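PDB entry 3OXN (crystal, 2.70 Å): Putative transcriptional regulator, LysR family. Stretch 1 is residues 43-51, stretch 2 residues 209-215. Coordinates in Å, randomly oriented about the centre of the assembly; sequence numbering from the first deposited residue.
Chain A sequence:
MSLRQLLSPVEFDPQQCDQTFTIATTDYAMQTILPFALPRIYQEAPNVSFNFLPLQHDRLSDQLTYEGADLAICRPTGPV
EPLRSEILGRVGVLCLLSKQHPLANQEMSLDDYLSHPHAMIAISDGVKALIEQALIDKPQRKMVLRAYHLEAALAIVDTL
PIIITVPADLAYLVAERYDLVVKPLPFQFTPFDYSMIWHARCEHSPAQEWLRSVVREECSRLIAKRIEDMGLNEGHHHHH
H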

# COMPACT_ATOMS: atom_id res chain seq x y z
N GLN A 43 11.51 -10.02 17.85
CA GLN A 43 12.58 -10.73 18.51
C GLN A 43 12.66 -10.19 19.94
O GLN A 43 12.80 -10.95 20.90
CB GLN A 43 13.89 -10.52 17.75
CG GLN A 43 15.14 -10.64 18.59
CD GLN A 43 15.35 -12.03 19.15
OE1 GLN A 43 14.51 -12.93 18.95
NE2 GLN A 43 16.46 -12.23 19.86
N GLU A 44 12.52 -8.88 20.06
CA GLU A 44 12.70 -8.18 21.33
C GLU A 44 11.45 -8.23 22.22
O GLU A 44 11.53 -7.97 23.42
CB GLU A 44 13.12 -6.73 21.05
CG GLU A 44 14.17 -6.16 22.01
CD GLU A 44 13.67 -4.94 22.76
OE1 GLU A 44 13.54 -3.87 22.12
OE2 GLU A 44 13.42 -5.04 23.98
N ALA A 45 10.30 -8.56 21.63
CA ALA A 45 9.03 -8.57 22.35
C ALA A 45 8.03 -9.56 21.75
O ALA A 45 6.99 -9.15 21.23
CB ALA A 45 8.43 -7.18 22.37
N PRO A 46 8.35 -10.86 21.83
CA PRO A 46 7.63 -11.97 21.19
C PRO A 46 6.09 -11.91 21.27
O PRO A 46 5.41 -12.28 20.31
CB PRO A 46 8.14 -13.20 21.94
CG PRO A 46 9.51 -12.81 22.38
CD PRO A 46 9.47 -11.34 22.66
N ASN A 47 5.55 -11.46 22.40
CA ASN A 47 4.10 -11.43 22.59
C ASN A 47 3.42 -10.27 21.88
O ASN A 47 2.20 -10.25 21.72
CB ASN A 47 3.75 -11.33 24.07
CG ASN A 47 3.99 -12.63 24.81
OD1 ASN A 47 3.14 -13.06 25.60
ND2 ASN A 47 5.14 -13.26 24.55
N VAL A 48 4.22 -9.29 21.50
CA VAL A 48 3.74 -8.01 20.99
C VAL A 48 2.90 -8.23 19.73
O VAL A 48 3.08 -9.22 19.01
CB VAL A 48 4.94 -7.07 20.71
CG1 VAL A 48 5.36 -7.13 19.24
CG2 VAL A 48 4.62 -5.66 21.13
N SER A 49 1.97 -7.31 19.47
CA SER A 49 1.04 -7.40 18.34
C SER A 49 0.94 -6.06 17.59
O SER A 49 0.87 -4.99 18.20
CB SER A 49 -0.33 -7.83 18.86
OG SER A 49 -1.28 -7.94 17.82
N PHE A 50 0.91 -6.10 16.26
CA PHE A 50 0.92 -4.87 15.46
C PHE A 50 -0.29 -4.60 14.57
O PHE A 50 -0.85 -5.49 13.93
CB PHE A 50 2.17 -4.82 14.59
CG PHE A 50 3.33 -4.18 15.26
CD1 PHE A 50 3.43 -2.80 15.31
CD2 PHE A 50 4.31 -4.94 15.84
CE1 PHE A 50 4.49 -2.20 15.92
CE2 PHE A 50 5.37 -4.34 16.46
CZ PHE A 50 5.46 -2.97 16.50
N ASN A 51 -0.68 -3.33 14.53
CA ASN A 51 -1.76 -2.92 13.66
C ASN A 51 -1.39 -1.71 12.79
O ASN A 51 -1.45 -0.57 13.24
CB ASN A 51 -3.02 -2.61 14.45
CG ASN A 51 -4.26 -2.66 13.60
OD1 ASN A 51 -4.29 -3.37 12.59
ND2 ASN A 51 -5.29 -1.92 13.97
N GLU A 209 7.02 4.74 24.88
CA GLU A 209 8.38 5.26 24.92
C GLU A 209 9.30 4.17 24.42
O GLU A 209 10.36 4.44 23.87
CB GLU A 209 8.80 5.69 26.32
CG GLU A 209 8.17 6.97 26.84
CD GLU A 209 8.39 7.14 28.35
OE1 GLU A 209 8.91 6.20 29.00
OE2 GLU A 209 8.04 8.22 28.90
N TRP A 210 8.90 2.92 24.61
CA TRP A 210 9.72 1.80 24.18
C TRP A 210 9.60 1.59 22.67
O TRP A 210 10.61 1.49 21.98
CB TRP A 210 9.36 0.51 24.93
CG TRP A 210 9.96 -0.71 24.30
CD1 TRP A 210 11.21 -1.19 24.50
CD2 TRP A 210 9.35 -1.57 23.32
NE1 TRP A 210 11.42 -2.31 23.72
CE2 TRP A 210 10.29 -2.56 22.99
CE3 TRP A 210 8.09 -1.60 22.70
CZ2 TRP A 210 10.03 -3.57 22.07
CZ3 TRP A 210 7.82 -2.61 21.79
CH2 TRP A 210 8.79 -3.58 21.48
N LEU A 211 8.37 1.52 22.17
CA LEU A 211 8.12 1.36 20.74
C LEU A 211 8.89 2.40 19.94
O LEU A 211 9.60 2.06 18.99
CB LEU A 211 6.62 1.50 20.42
CG LEU A 211 6.04 0.86 19.14
CD1 LEU A 211 4.74 1.51 18.75
CD2 LEU A 211 7.00 0.93 17.97
N ARG A 212 8.75 3.66 20.32
CA ARG A 212 9.38 4.74 19.59
C ARG A 212 10.89 4.53 19.46
O ARG A 212 11.46 4.68 18.36
CB ARG A 212 9.06 6.07 20.25
CG ARG A 212 7.60 6.36 20.22
CD ARG A 212 7.34 7.84 20.28
NE ARG A 212 7.48 8.35 21.63
CZ ARG A 212 6.62 8.11 22.61
NH1 ARG A 212 5.55 7.36 22.38
NH2 ARG A 212 6.82 8.62 23.82
N SER A 213 11.52 4.15 20.56
CA SER A 213 12.97 3.93 20.59
C SER A 213 13.45 2.78 19.71
O SER A 213 14.52 2.87 19.08
CB SER A 213 13.45 3.74 22.03
OG SER A 213 12.52 2.98 22.77
N VAL A 214 12.70 1.68 19.68
CA VAL A 214 13.07 0.59 18.79
C VAL A 214 12.93 1.04 17.34
O VAL A 214 13.77 0.71 16.50
CB VAL A 214 12.27 -0.68 19.05
CG1 VAL A 214 13.09 -1.63 19.92
CG2 VAL A 214 10.97 -0.35 19.73
N VAL A 215 11.88 1.82 17.08
CA VAL A 215 11.72 2.47 15.79
C VAL A 215 12.91 3.40 15.55
O VAL A 215 13.53 3.39 14.49
CB VAL A 215 10.38 3.29 15.72
CG1 VAL A 215 10.34 4.18 14.51
CG2 VAL A 215 9.18 2.35 15.74

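Side chains alone join these stretches: no backbone hydrogen bond crosses between them, and the nearest CA atoms, those of Glu44 and Val214, are 9.1 Å apart. The contact is small, 249 Å² with both sides summed, and its main bump is the indole of Trp210, which has 80 Å² covered by stretch 1. With CA-to-CB directed toward that stretch and chi1 at 167° (t), the ring spans much of the gap between the backbones.

The hollow that receives it follows the path of stretch 1. At Ala45 the chain leaves helical phi/psi and enters a type I turn ending at Val48, with Val48 N hydrogen-bonded to Ala45 O at 2.8 Å. Ala45 and Val48 both direct CA-to-CB toward the helix, and they meet the six-membered part of the indole: Ala45 CB lies 3.7 Å from Trp210 CH2, and Val48 CG2 lies 4.5 Å from Trp210 CZ3. Both approaches are oblique to the ring. The short methyl of Ala45 suits the closer position, while branched Val48 adds a looser apolar contact.

The polar edge of the indole is matched separately. Trp210 NE1 donates to Glu44 OE1 at 3.1 Å, with an N-H...O angle of 137°; a second, weak bond reaches from Trp210 NE1 to Glu44 OE2 at 3.4 Å and 149°. OE1 lies near the ring plane, where an indole N-H can find it. Glu44 OE1 also comes close to Val214 CG1, at 3.2 Å, a tight approach of a charged oxygen to a methyl group rather than a bond.

Farther along, Phe50 and Leu211 start sideways, but their ends come nearer. Leu211 CD2 sits 4.4 Å from Phe50 CZ, at the ring's edge and near its plane. Both residues are buried, as suits apolar side chains, and this contact extends the packing beyond the tryptophan.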